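Local coordinates for protein SPI-1 type 3 secretion system pilotin (Salmonella typhimurium, PDB 6XFJ) that pilots the secretin InvG to the outer membrane, a step in building the type III secretion system that injects effector proteins into host cells, at residues T32-H37 with E45-L50; K55-E60 with Y69-A74; S17-C20 with K24-K27; P38-S43 with A74-L79. All coordinates share one frame; numbering follows the deposited sequence.

Contact 1 (T32-H37 with E45-L50); sequences TFFQEH and EDEEQL. With CD (cadmium ion), chain P; NA (sodium ion), chain V.
Leu50 reaches from helix 44-59 to two consecutive phenylalanines of helix 25-36, and its CD2 methyl does the touching for both. CD2 lies 3.8 Å from CE2 of Phe33 and equally far from CE1 of Phe34, meeting each ring obliquely. CG of Phe33 is anti to the backbone N (chi1 173°), which carries the ring toward helix 44-59; this matters because the short helical segments stay 14.1 Å apart at their axes and run at 140° to each other. Large side chains are needed to bridge such a distance. The phenylalanines also pack on each other: CD2 of Phe33 sits over the centre of one face of the Phe34 ring.

A carboxylate also comes against the Phe34 ring, obliquely. Glu47, its chain bent at chi2, brings OE1 to 3.4 Å from CE1 of Phe34, with carboxylate and ring planes 66° apart.

On the side of 32-37, the ring of His37 folds back where helix 25-36 ends. Its ND1 donates to the carbonyl O of Phe33 at 2.7 Å, and the acceptor lies in the imidazole plane.

Metals occupy the outer part of 45-50. Glu45 gives one oxygen, OE2, and Glu48 both of its carboxylate oxygens to a cadmium ion that has further ligands, while OD2 of Asp46 holds a sodium ion at 2.2 Å.

Between the helices the chemistry is thus largely hydrocarbon against ring, with a carboxylate beside the phenylalanine pair. Glu45 and Glu48, one turn apart, can share a cation, Asp46 beside them takes another, and the ND1 bond implies that His37 carries its proton there.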
loop_
_atom_site.group_PDB
_atom_site.type_symbol
_atom_site.label_atom_id
_atom_site.label_comp_id
_atom_site.label_asym_id
_atom_site.label_seq_id
_atom_site.Cartn_x
_atom_site.Cartn_y
_atom_site.Cartn_z
ATOM N N THR B 32 3.159 -9.449 8.029
ATOM C CA THR B 32 4.495 -9.113 8.575
ATOM C C THR B 32 4.346 -8.291 9.851
ATOM O O THR B 32 4.953 -8.599 10.891
ATOM C CB THR B 32 5.352 -8.369 7.550
ATOM O OG1 THR B 32 5.543 -9.257 6.443
ATOM C CG2 THR B 32 6.717 -7.983 8.092
ATOM N N PHE B 33 3.518 -7.261 9.802
ATOM C CA PHE B 33 3.343 -6.365 10.960
ATOM C C PHE B 33 2.871 -7.186 12.163
ATOM O O PHE B 33 3.440 -7.067 13.244
ATOM C CB PHE B 33 2.312 -5.276 10.628
ATOM C CG PHE B 33 2.004 -4.482 11.862
ATOM C CD1 PHE B 33 2.828 -3.451 12.265
ATOM C CD2 PHE B 33 0.968 -4.868 12.701
ATOM C CE1 PHE B 33 2.572 -2.778 13.452
ATOM C CE2 PHE B 33 0.691 -4.169 13.874
ATOM C CZ PHE B 33 1.515 -3.151 14.240
ATOM N N PHE B 34 1.853 -8.033 11.993
ATOM C CA PHE B 34 1.274 -8.767 13.149
ATOM C C PHE B 34 2.240 -9.833 13.656
ATOM O O PHE B 34 2.337 -9.997 14.850
ATOM C CB PHE B 34 -0.124 -9.280 12.818
ATOM C CG PHE B 34 -1.111 -8.147 12.887
ATOM C CD1 PHE B 34 -1.432 -7.563 14.105
ATOM C CD2 PHE B 34 -1.642 -7.596 11.733
ATOM C CE1 PHE B 34 -2.316 -6.488 14.177
ATOM C CE2 PHE B 34 -2.477 -6.503 11.817
ATOM C CZ PHE B 34 -2.795 -5.954 13.023
ATOM N N GLN B 35 3.013 -10.441 12.758
ATOM C CA GLN B 35 4.036 -11.429 13.198
ATOM C C GLN B 35 5.083 -10.727 14.066
ATOM O O GLN B 35 5.591 -11.369 15.008
ATOM C CB GLN B 35 4.659 -12.153 12.004
ATOM C CG GLN B 35 3.648 -13.056 11.315
ATOM C CD GLN B 35 4.181 -13.658 10.034
ATOM O OE1 GLN B 35 5.036 -13.075 9.368
ATOM N NE2 GLN B 35 3.670 -14.829 9.662
ATOM N N GLU B 36 5.410 -9.468 13.757
ATOM C CA GLU B 36 6.434 -8.645 14.471
ATOM C C GLU B 36 5.834 -8.086 15.785
ATOM O O GLU B 36 6.601 -7.560 16.588
ATOM C CB GLU B 36 6.911 -7.469 13.594
ATOM C CG GLU B 36 7.852 -7.818 12.466
ATOM C CD GLU B 36 8.115 -6.650 11.524
ATOM O OE1 GLU B 36 7.476 -5.577 11.734
ATOM O OE2 GLU B 36 8.975 -6.794 10.597
ATOM N N HIS B 37 4.497 -8.067 15.918
ATOM C CA HIS B 37 3.814 -7.418 17.071
ATOM C C HIS B 37 2.749 -8.349 17.630
ATOM O O HIS B 37 1.571 -7.964 17.666
ATOM C CB HIS B 37 3.237 -6.064 16.641
ATOM C CG HIS B 37 4.248 -5.114 16.107
ATOM N ND1 HIS B 37 4.654 -5.128 14.761
ATOM C CD2 HIS B 37 4.910 -4.091 16.703
ATOM C CE1 HIS B 37 5.565 -4.170 14.580
ATOM N NE2 HIS B 37 5.743 -3.526 15.752
ATOM N N GLU B 45 -8.313 -5.985 23.641
ATOM C CA GLU B 45 -8.372 -4.536 23.923
ATOM C C GLU B 45 -7.257 -3.813 23.154
ATOM O O GLU B 45 -7.549 -2.790 22.551
ATOM C CB GLU B 45 -8.342 -4.327 25.439
ATOM C CG GLU B 45 -9.705 -4.688 26.060
ATOM C CD GLU B 45 -10.884 -3.843 25.575
ATOM O OE1 GLU B 45 -10.746 -2.572 25.604
ATOM O OE2 GLU B 45 -11.928 -4.448 25.135
ATOM N N ASP B 46 -6.051 -4.381 23.114
ATOM C CA ASP B 46 -4.951 -3.667 22.418
ATOM C C ASP B 46 -5.230 -3.597 20.915
ATOM O O ASP B 46 -4.893 -2.607 20.294
ATOM C CB ASP B 46 -3.608 -4.319 22.706
ATOM C CG ASP B 46 -3.079 -4.092 24.119
ATOM O OD1 ASP B 46 -3.644 -3.237 24.849
ATOM O OD2 ASP B 46 -2.091 -4.743 24.473
ATOM N N GLU B 47 -5.796 -4.666 20.355
ATOM C CA GLU B 47 -6.094 -4.698 18.908
ATOM C C GLU B 47 -7.164 -3.670 18.581
ATOM O O GLU B 47 -7.074 -3.029 17.553
ATOM C CB GLU B 47 -6.505 -6.099 18.475
ATOM C CG GLU B 47 -6.842 -6.213 17.006
ATOM C CD GLU B 47 -5.690 -5.887 16.038
ATOM O OE1 GLU B 47 -4.582 -5.636 16.496
ATOM O OE2 GLU B 47 -5.915 -5.890 14.790
ATOM N N GLU B 48 -8.128 -3.493 19.491
ATOM C CA GLU B 48 -9.210 -2.509 19.272
ATOM C C GLU B 48 -8.555 -1.136 19.249
ATOM O O GLU B 48 -8.929 -0.287 18.385
ATOM C CB GLU B 48 -10.243 -2.534 20.395
ATOM C CG GLU B 48 -11.186 -3.728 20.434
ATOM C CD GLU B 48 -12.113 -3.803 21.650
ATOM O OE1 GLU B 48 -12.177 -2.816 22.415
ATOM O OE2 GLU B 48 -12.799 -4.819 21.775
ATOM N N GLN B 49 -7.672 -0.855 20.194
ATOM C CA GLN B 49 -6.966 0.419 20.252
ATOM C C GLN B 49 -6.157 0.609 18.975
ATOM O O GLN B 49 -6.144 1.711 18.455
ATOM C CB GLN B 49 -6.118 0.589 21.498
ATOM C CG GLN B 49 -6.932 0.672 22.779
ATOM C CD GLN B 49 -6.019 0.848 23.971
ATOM O OE1 GLN B 49 -4.952 1.446 23.877
ATOM N NE2 GLN B 49 -6.433 0.332 25.116
ATOM N N LEU B 50 -5.455 -0.426 18.517
ATOM C CA LEU B 50 -4.673 -0.277 17.283
ATOM C C LEU B 50 -5.569 0.034 16.082
ATOM O O LEU B 50 -5.210 0.889 15.291
ATOM C CB LEU B 50 -3.880 -1.561 17.050
ATOM C CG LEU B 50 -3.014 -1.504 15.809
ATOM C CD1 LEU B 50 -1.841 -0.602 16.040
ATOM C CD2 LEU B 50 -2.555 -2.929 15.508
HETATM CD CD CD P . -13.728 -4.020 23.736
HETATM NA NA NA V . -1.568 -4.484 26.579
HETATM O O HOH W 1 -15.466 -3.319 22.280
#

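Contact 2 (K55-E60 with Y69-A74); sequences KKVLLE and YQTLLA
Val57 and Thr71 are the nearest pair of the two segments, their CA atoms 6.5 Å apart, and they carry most of the buried surface. The touch is methyl to methyl: CG1 of Val57 meets CG2 of Thr71 at 3.7 Å. In Val57, CG1 stands anti to the backbone N (chi1 165°), which directs that branch across the gap and leaves CG2 to lie 4.4 Å from CB of Ala74, one turn further along. Two beta-branched residues suit this place because their short, stiff side chains fill the space between backbones without reaching far.

Thr71 has a second role for its other branch. OG1 sits between its own backbone N and carbonyl carbon (chi1 55°), so the hydroxyl turns back along its helix to bond with the carbonyl O of Ser67, and the methyl is left for the neighbouring helix. The chain is the C-terminal, all-helical part of the InvH lipoprotein, and helices 44-59 and 68-80 are consecutive in it, joined by a mostly non-helical connection; their short segments approach to 9.3 Å at an angle of 122°.

Leu58 completes the group from the side. Its side chain crosses Thr71 at about a right angle, and its CD2 touches both branches, 3.8 Å from OG1 and 3.9 Å from CG2. Tyr23 of the second subunit packs on Leu58, while Phe54 also covers Thr71.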
loop_
_atom_site.group_PDB
_atom_site.type_symbol
_atom_site.label_atom_id
_atom_site.label_comp_id
_atom_site.label_asym_id
_atom_site.label_seq_id
_atom_site.Cartn_x
_atom_site.Cartn_y
_atom_site.Cartn_z
ATOM N N LYS B 55 -7.398 3.554 11.836
ATOM C CA LYS B 55 -8.478 4.243 11.097
ATOM C C LYS B 55 -8.240 5.760 11.161
ATOM O O LYS B 55 -8.534 6.449 10.162
ATOM C CB LYS B 55 -9.817 3.808 11.687
ATOM C CG LYS B 55 -10.197 2.402 11.282
ATOM C CD LYS B 55 -11.452 2.023 12.031
ATOM C CE LYS B 55 -11.832 0.576 11.929
ATOM N NZ LYS B 55 -12.964 0.288 12.841
ATOM N N LYS B 56 -7.708 6.272 12.258
ATOM C CA LYS B 56 -7.379 7.716 12.283
ATOM C C LYS B 56 -6.213 8.029 11.346
ATOM O O LYS B 56 -6.237 9.051 10.649
ATOM C CB LYS B 56 -7.059 8.175 13.686
ATOM C CG LYS B 56 -8.275 8.238 14.597
ATOM C CD LYS B 56 -8.021 8.988 15.855
ATOM C CE LYS B 56 -7.226 8.177 16.809
ATOM N NZ LYS B 56 -6.766 9.005 17.954
ATOM N N VAL B 57 -5.175 7.193 11.351
ATOM C CA VAL B 57 -4.016 7.452 10.478
ATOM C C VAL B 57 -4.497 7.505 9.028
ATOM O O VAL B 57 -4.058 8.362 8.253
ATOM C CB VAL B 57 -2.961 6.342 10.652
ATOM C CG1 VAL B 57 -1.922 6.356 9.541
ATOM C CG2 VAL B 57 -2.296 6.423 12.019
ATOM N N LEU B 58 -5.366 6.603 8.657
ATOM C CA LEU B 58 -5.770 6.514 7.248
ATOM C C LEU B 58 -6.623 7.708 6.818
ATOM O O LEU B 58 -6.775 7.910 5.619
ATOM C CB LEU B 58 -6.472 5.200 6.985
ATOM C CG LEU B 58 -5.590 3.959 7.124
ATOM C CD1 LEU B 58 -6.474 2.750 6.859
ATOM C CD2 LEU B 58 -4.364 3.973 6.195
ATOM N N LEU B 59 -7.119 8.509 7.749
ATOM C CA LEU B 59 -7.910 9.724 7.414
ATOM C C LEU B 59 -6.970 10.882 7.090
ATOM O O LEU B 59 -7.412 11.889 6.522
ATOM C CB LEU B 59 -8.816 10.094 8.588
ATOM C CG LEU B 59 -10.093 9.277 8.676
ATOM C CD1 LEU B 59 -10.799 9.540 10.010
ATOM C CD2 LEU B 59 -11.033 9.638 7.555
ATOM N N GLU B 60 -5.709 10.807 7.486
ATOM C CA GLU B 60 -4.783 11.941 7.387
ATOM C C GLU B 60 -4.273 12.099 5.968
ATOM O O GLU B 60 -3.719 11.156 5.436
ATOM C CB GLU B 60 -3.707 11.817 8.428
ATOM C CG GLU B 60 -4.345 11.743 9.778
ATOM C CD GLU B 60 -3.369 11.670 10.915
ATOM O OE1 GLU B 60 -2.208 11.370 10.609
ATOM O OE2 GLU B 60 -3.797 11.900 12.091
ATOM N N TYR B 69 1.805 -1.455 5.835
ATOM C CA TYR B 69 2.819 -1.716 6.861
ATOM C C TYR B 69 3.116 -0.403 7.600
ATOM O O TYR B 69 3.202 -0.364 8.815
ATOM C CB TYR B 69 4.084 -2.323 6.223
ATOM C CG TYR B 69 5.109 -2.646 7.274
ATOM C CD1 TYR B 69 5.097 -3.850 7.976
ATOM C CD2 TYR B 69 6.071 -1.719 7.614
ATOM C CE1 TYR B 69 5.951 -4.102 9.021
ATOM C CE2 TYR B 69 6.983 -2.007 8.632
ATOM C CZ TYR B 69 6.925 -3.195 9.346
ATOM O OH TYR B 69 7.832 -3.460 10.327
ATOM N N GLN B 70 3.381 0.637 6.829
ATOM C CA GLN B 70 3.811 1.948 7.386
ATOM C C GLN B 70 2.682 2.551 8.247
ATOM O O GLN B 70 2.973 3.128 9.268
ATOM C CB GLN B 70 4.124 2.911 6.259
ATOM C CG GLN B 70 5.395 2.485 5.517
ATOM C CD GLN B 70 5.516 2.970 4.098
ATOM O OE1 GLN B 70 4.680 3.705 3.599
ATOM N NE2 GLN B 70 6.558 2.508 3.373
ATOM N N THR B 71 1.434 2.347 7.831
ATOM C CA THR B 71 0.320 2.936 8.612
ATOM C C THR B 71 -0.027 2.107 9.831
ATOM O O THR B 71 -0.385 2.691 10.857
ATOM C CB THR B 71 -0.853 3.213 7.707
ATOM O OG1 THR B 71 -1.245 2.053 7.020
ATOM C CG2 THR B 71 -0.526 4.326 6.731
ATOM N N LEU B 72 0.057 0.795 9.791
ATOM C CA LEU B 72 -0.038 -0.031 11.023
ATOM C C LEU B 72 1.061 0.371 12.006
ATOM O O LEU B 72 0.842 0.481 13.188
ATOM C CB LEU B 72 -0.013 -1.519 10.692
ATOM C CG LEU B 72 -1.264 -2.101 10.059
ATOM C CD1 LEU B 72 -1.018 -3.460 9.483
ATOM C CD2 LEU B 72 -2.420 -2.161 11.082
ATOM N N LEU B 73 2.281 0.517 11.476
ATOM C CA LEU B 73 3.423 0.832 12.357
ATOM C C LEU B 73 3.208 2.228 12.978
ATOM O O LEU B 73 3.442 2.397 14.146
ATOM C CB LEU B 73 4.717 0.761 11.558
ATOM C CG LEU B 73 6.002 0.776 12.376
ATOM C CD1 LEU B 73 6.130 -0.423 13.273
ATOM C CD2 LEU B 73 7.192 0.838 11.457
ATOM N N ALA B 74 2.761 3.196 12.167
ATOM C CA ALA B 74 2.407 4.533 12.704
ATOM C C ALA B 74 1.334 4.442 13.799
ATOM O O ALA B 74 1.488 5.100 14.832
ATOM C CB ALA B 74 1.976 5.455 11.608
#

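Contact 3 (S17-C20 with K24-K27); sequences SIFC and KQTK. With CD (cadmium ion), chain N; CD (cadmium ion), chain O; CD (cadmium ion), chain E.
Cys20 bridges two cadmium ions through its sulfur, probably as thiolate, with SG 2.5 Å from each, and adds its own carbonyl O to one of them. This happens at a short break between two consecutive helices of the all-helical InvH fold: helix 8-22 has a wider pi-type turn at 18-20, near its end, and helix 25-36 starts directly after Lys24. Cys20 of the second subunit also contributes its sulfur to the cadmium site, so the metals lie at the dimer interface.

Lys24, with positive phi (58°), breaks the helical path between the two helices, and its CA lies 3.5 Å from the carbonyl O of Cys20 in a CA-H...O contact. The backbone N of Gln25 donates to the carbonyl O of Phe19 at 3.0 Å in a nearly straight bond of 171°.

The Phe19 ring packs against the first residues of helix 25-36. CB of Gln25 rests over one face as a CH-pi contact, 3.8 Å from the centroid, while OG1 of Thr26 comes to the ring edge. Gln25 serves the ring with its aliphatic part and a metal with its amide: the chain bends at chi2 (-60°), and OE1 binds a third cadmium ion at 2.3 Å, together with Glu28. NE2 donates to a water itself bound to that cadmium.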
loop_
_atom_site.group_PDB
_atom_site.type_symbol
_atom_site.label_atom_id
_atom_site.label_comp_id
_atom_site.label_asym_id
_atom_site.label_seq_id
_atom_site.Cartn_x
_atom_site.Cartn_y
_atom_site.Cartn_z
ATOM N N SER B 17 -4.494 -4.042 -9.509
ATOM C CA SER B 17 -4.692 -5.513 -9.603
ATOM C C SER B 17 -3.338 -6.233 -9.519
ATOM O O SER B 17 -3.248 -7.202 -8.853
ATOM C CB SER B 17 -5.443 -5.846 -10.872
ATOM O OG SER B 17 -5.560 -7.246 -11.014
ATOM N N ILE B 18 -2.320 -5.673 -10.154
ATOM C CA ILE B 18 -0.954 -6.247 -10.019
ATOM C C ILE B 18 -0.546 -6.210 -8.543
ATOM O O ILE B 18 -0.131 -7.226 -7.977
ATOM C CB ILE B 18 0.053 -5.488 -10.889
ATOM C CG1 ILE B 18 -0.204 -5.702 -12.386
ATOM C CG2 ILE B 18 1.473 -5.935 -10.504
ATOM C CD1 ILE B 18 0.524 -4.750 -13.259
ATOM N N PHE B 19 -0.675 -5.062 -7.871
ATOM C CA PHE B 19 -0.148 -4.893 -6.512
ATOM C C PHE B 19 -0.938 -5.785 -5.544
ATOM O O PHE B 19 -0.388 -6.392 -4.618
ATOM C CB PHE B 19 -0.322 -3.422 -6.128
ATOM C CG PHE B 19 0.297 -3.047 -4.816
ATOM C CD1 PHE B 19 -0.469 -2.972 -3.651
ATOM C CD2 PHE B 19 1.638 -2.680 -4.729
ATOM C CE1 PHE B 19 0.090 -2.550 -2.472
ATOM C CE2 PHE B 19 2.198 -2.276 -3.531
ATOM C CZ PHE B 19 1.428 -2.233 -2.384
ATOM N N CYS B 20 -2.273 -5.739 -5.653
ATOM C CA CYS B 20 -3.192 -6.279 -4.648
ATOM C C CYS B 20 -3.701 -7.686 -5.000
ATOM O O CYS B 20 -4.003 -8.434 -4.027
ATOM C CB CYS B 20 -4.347 -5.301 -4.483
ATOM S SG CYS B 20 -5.914 -5.945 -3.802
ATOM N N LYS B 24 -0.328 -9.489 -4.041
ATOM C CA LYS B 24 -0.969 -9.498 -2.693
ATOM C C LYS B 24 -0.076 -8.788 -1.666
ATOM O O LYS B 24 0.064 -9.261 -0.533
ATOM C CB LYS B 24 -1.401 -10.907 -2.288
ATOM C CG LYS B 24 -2.457 -11.458 -3.251
ATOM C CD LYS B 24 -3.131 -12.699 -2.791
ATOM C CE LYS B 24 -4.102 -13.235 -3.811
ATOM N NZ LYS B 24 -4.911 -14.331 -3.233
ATOM N N GLN B 25 0.490 -7.646 -2.054
ATOM C CA GLN B 25 1.428 -6.929 -1.177
ATOM C C GLN B 25 0.759 -6.489 0.130
ATOM O O GLN B 25 1.418 -6.531 1.178
ATOM C CB GLN B 25 2.075 -5.744 -1.873
ATOM C CG GLN B 25 2.975 -6.063 -3.001
ATOM C CD GLN B 25 4.142 -6.925 -2.568
ATOM O OE1 GLN B 25 4.198 -8.090 -2.907
ATOM N NE2 GLN B 25 5.050 -6.331 -1.851
ATOM N N THR B 26 -0.469 -5.958 0.090
ATOM C CA THR B 26 -1.113 -5.451 1.317
ATOM C C THR B 26 -1.260 -6.575 2.358
ATOM O O THR B 26 -0.914 -6.381 3.505
ATOM C CB THR B 26 -2.421 -4.752 0.951
ATOM O OG1 THR B 26 -2.011 -3.594 0.216
ATOM C CG2 THR B 26 -3.246 -4.329 2.150
ATOM N N LYS B 27 -1.796 -7.720 1.950
ATOM C CA LYS B 27 -1.952 -8.817 2.896
ATOM C C LYS B 27 -0.606 -9.309 3.424
ATOM O O LYS B 27 -0.507 -9.629 4.564
ATOM C CB LYS B 27 -2.749 -9.926 2.216
ATOM C CG LYS B 27 -4.231 -9.560 2.066
ATOM C CD LYS B 27 -5.022 -10.611 1.340
ATOM C CE LYS B 27 -6.505 -10.288 1.411
ATOM N NZ LYS B 27 -7.297 -11.161 0.511
HETATM CD CD CD N . -5.360 -7.644 -2.028
HETATM CD CD CD O . 5.568 -9.870 -2.287
HETATM CD CD CD E . -6.644 -3.894 -2.554
HETATM O O HOH W 2 6.966 -8.542 -1.165
HETATM O O HOH W 3 6.903 -12.000 -1.766
HETATM O O HOH W 4 7.034 -9.686 -4.065
HETATM O O HOH W 5 4.255 -10.949 -3.569
#

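Contact 4 (P38-S43 with A74-L79); sequences PQYMRS and AAHERL
Tyr40 extends from the short helix 39-42 until its hydroxyl meets the rim of the His76 imidazole on helix 68-80. OH and ND1 of His76 are 2.7 Å apart and hydrogen-bonded; either atom could supply the proton. The bond is made edge to edge: ND1 lies in the plane of the phenol ring, and OH lies in the plane of the imidazole. The rings meet rim to rim, planes 83° apart and centroids 5.7 Å apart, with neither over a face of the other.

Tyrosine suits the position by its length, for the nearest CA atoms, those of Tyr40 and His76, are 9.8 Å apart. On the other helix, CG of His76 is anti to the backbone N (chi1 168°), which carries the imidazole off the helix so that ND1 can meet the phenol. CD1 of Leu79, one turn later, lies 3.8 Å from the Tyr40 OH and adds an apolar neighbour to this partly buried bond. Phe33, Phe34 and Leu50 pack round Tyr40, and His37 meets His76 edge-to-face.

Within 38-43, OE1 of Gln39 receives NE of Arg42 at 3.2 Å, with the donor above the amide's carbonyl plane. Ser43 then ends this segment as the N-cap of helix 44-59, its OG taking the backbone N of Asp46. Altogether this is an interhelical tyrosine-histidine bond in an all-helical fold, tying the linker between helices 25-36 and 44-59 to helix 68-80.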
loop_
_atom_site.group_PDB
_atom_site.type_symbol
_atom_site.label_atom_id
_atom_site.label_comp_id
_atom_site.label_asym_id
_atom_site.label_seq_id
_atom_site.Cartn_x
_atom_site.Cartn_y
_atom_site.Cartn_z
ATOM N N PRO B 38 3.136 -9.493 18.228
ATOM C CA PRO B 38 2.180 -10.505 18.669
ATOM C C PRO B 38 1.336 -10.093 19.877
ATOM O O PRO B 38 0.364 -10.778 20.177
ATOM C CB PRO B 38 3.082 -11.688 19.039
ATOM C CG PRO B 38 4.425 -11.058 19.347
ATOM C CD PRO B 38 4.525 -9.905 18.368
ATOM N N GLN B 39 1.696 -9.014 20.561
ATOM C CA GLN B 39 0.808 -8.445 21.627
ATOM C C GLN B 39 -0.622 -8.219 21.114
ATOM O O GLN B 39 -1.598 -8.368 21.868
ATOM C CB GLN B 39 1.389 -7.157 22.214
ATOM C CG GLN B 39 0.571 -6.558 23.342
ATOM C CD GLN B 39 0.272 -7.489 24.504
ATOM O OE1 GLN B 39 1.057 -8.393 24.860
ATOM N NE2 GLN B 39 -0.886 -7.242 25.116
ATOM N N TYR B 40 -0.770 -7.843 19.860
ATOM C CA TYR B 40 -2.099 -7.582 19.271
ATOM C C TYR B 40 -2.933 -8.851 19.099
ATOM O O TYR B 40 -4.153 -8.720 18.928
ATOM C CB TYR B 40 -1.962 -6.758 17.999
ATOM C CG TYR B 40 -1.360 -5.422 18.319
ATOM C CD1 TYR B 40 -2.079 -4.511 19.080
ATOM C CD2 TYR B 40 -0.124 -5.037 17.841
ATOM C CE1 TYR B 40 -1.532 -3.283 19.398
ATOM C CE2 TYR B 40 0.412 -3.787 18.121
ATOM C CZ TYR B 40 -0.283 -2.911 18.934
ATOM O OH TYR B 40 0.263 -1.682 19.234
ATOM N N MET B 41 -2.331 -10.034 19.150
ATOM C CA MET B 41 -3.086 -11.306 19.161
ATOM C C MET B 41 -3.343 -11.754 20.608
ATOM O O MET B 41 -4.220 -12.590 20.803
ATOM C CB MET B 41 -2.326 -12.386 18.395
ATOM C CG MET B 41 -2.395 -12.188 16.893
ATOM S SD MET B 41 -1.126 -11.097 16.241
ATOM C CE MET B 41 0.218 -12.289 16.198
ATOM N N ARG B 42 -2.603 -11.222 21.593
ATOM C CA ARG B 42 -2.760 -11.582 23.015
ATOM C C ARG B 42 -3.853 -10.752 23.689
ATOM O O ARG B 42 -4.468 -11.278 24.639
ATOM C CB ARG B 42 -1.427 -11.414 23.729
ATOM C CG ARG B 42 -0.412 -12.449 23.284
ATOM C CD ARG B 42 0.733 -12.562 24.255
ATOM N NE ARG B 42 1.655 -11.438 24.165
ATOM C CZ ARG B 42 2.795 -11.410 23.465
ATOM N NH1 ARG B 42 3.187 -12.446 22.736
ATOM N NH2 ARG B 42 3.540 -10.319 23.490
ATOM N N SER B 43 -4.123 -9.536 23.225
ATOM C CA SER B 43 -5.068 -8.624 23.896
ATOM C C SER B 43 -6.060 -8.144 22.846
ATOM O O SER B 43 -5.675 -7.313 21.964
ATOM C CB SER B 43 -4.324 -7.480 24.486
ATOM O OG SER B 43 -5.236 -6.528 24.954
ATOM N N ALA B 74 2.761 3.196 12.167
ATOM C CA ALA B 74 2.407 4.533 12.704
ATOM C C ALA B 74 1.334 4.442 13.799
ATOM O O ALA B 74 1.488 5.100 14.832
ATOM C CB ALA B 74 1.976 5.455 11.608
ATOM N N ALA B 75 0.329 3.619 13.591
ATOM C CA ALA B 75 -0.746 3.442 14.588
ATOM C C ALA B 75 -0.165 2.869 15.885
ATOM O O ALA B 75 -0.454 3.403 16.965
ATOM C CB ALA B 75 -1.813 2.572 14.000
ATOM N N HIS B 76 0.727 1.890 15.731
ATOM C CA HIS B 76 1.371 1.270 16.891
ATOM C C HIS B 76 2.172 2.333 17.629
ATOM O O HIS B 76 2.145 2.367 18.866
ATOM C CB HIS B 76 2.218 0.133 16.375
ATOM C CG HIS B 76 3.155 -0.426 17.362
ATOM N ND1 HIS B 76 2.749 -1.186 18.424
ATOM C CD2 HIS B 76 4.517 -0.387 17.385
ATOM C CE1 HIS B 76 3.827 -1.592 19.097
ATOM N NE2 HIS B 76 4.922 -1.081 18.495
ATOM N N GLU B 77 2.968 3.089 16.918
ATOM C CA GLU B 77 3.834 4.105 17.552
ATOM C C GLU B 77 3.018 5.189 18.220
ATOM O O GLU B 77 3.410 5.679 19.268
ATOM C CB GLU B 77 4.794 4.687 16.513
ATOM C CG GLU B 77 5.860 3.714 16.054
ATOM C CD GLU B 77 6.901 4.227 15.073
ATOM O OE1 GLU B 77 7.174 5.366 15.092
ATOM O OE2 GLU B 77 7.491 3.410 14.376
ATOM N N ARG B 78 1.892 5.554 17.617
ATOM C CA ARG B 78 1.031 6.552 18.259
ATOM C C ARG B 78 0.503 5.972 19.601
ATOM O O ARG B 78 0.418 6.723 20.605
ATOM C CB ARG B 78 -0.130 6.996 17.365
ATOM C CG ARG B 78 0.319 7.815 16.167
ATOM C CD ARG B 78 -0.851 8.205 15.278
ATOM N NE ARG B 78 -0.413 8.959 14.118
ATOM C CZ ARG B 78 -1.214 9.636 13.305
ATOM N NH1 ARG B 78 -2.517 9.655 13.533
ATOM N NH2 ARG B 78 -0.702 10.251 12.253
ATOM N N LEU B 79 0.126 4.695 19.638
ATOM C CA LEU B 79 -0.289 4.043 20.897
ATOM C C LEU B 79 0.862 4.106 21.895
ATOM O O LEU B 79 0.588 4.360 23.066
ATOM C CB LEU B 79 -0.670 2.588 20.664
ATOM C CG LEU B 79 -2.021 2.370 20.009
ATOM C CD1 LEU B 79 -2.377 0.891 20.006
ATOM C CD2 LEU B 79 -3.091 3.157 20.747
#

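How the contacts relate
Contacts 1 and 4 have centres about 4 Å apart and form one region: OD2 of Asp46, which binds sodium in contact 1, also takes NE2 of Gln39 at 2.8 Å. Contact 2 lies about 12 Å from both centres. It shares Ala74 with contact 4, to which Glu60 and Arg78 add a salt bridge, and meets contact 1 through a probable hydrogen bond from Tyr69 OH to OE1 of Glu36 (2.6 Å). Contact 3 stands apart, its centre 18 to 23 Å from the others, though helix 25-36 links it to contact 1. Cadmium is bound at contacts 1 and 3, and all four contacts touch the second subunit.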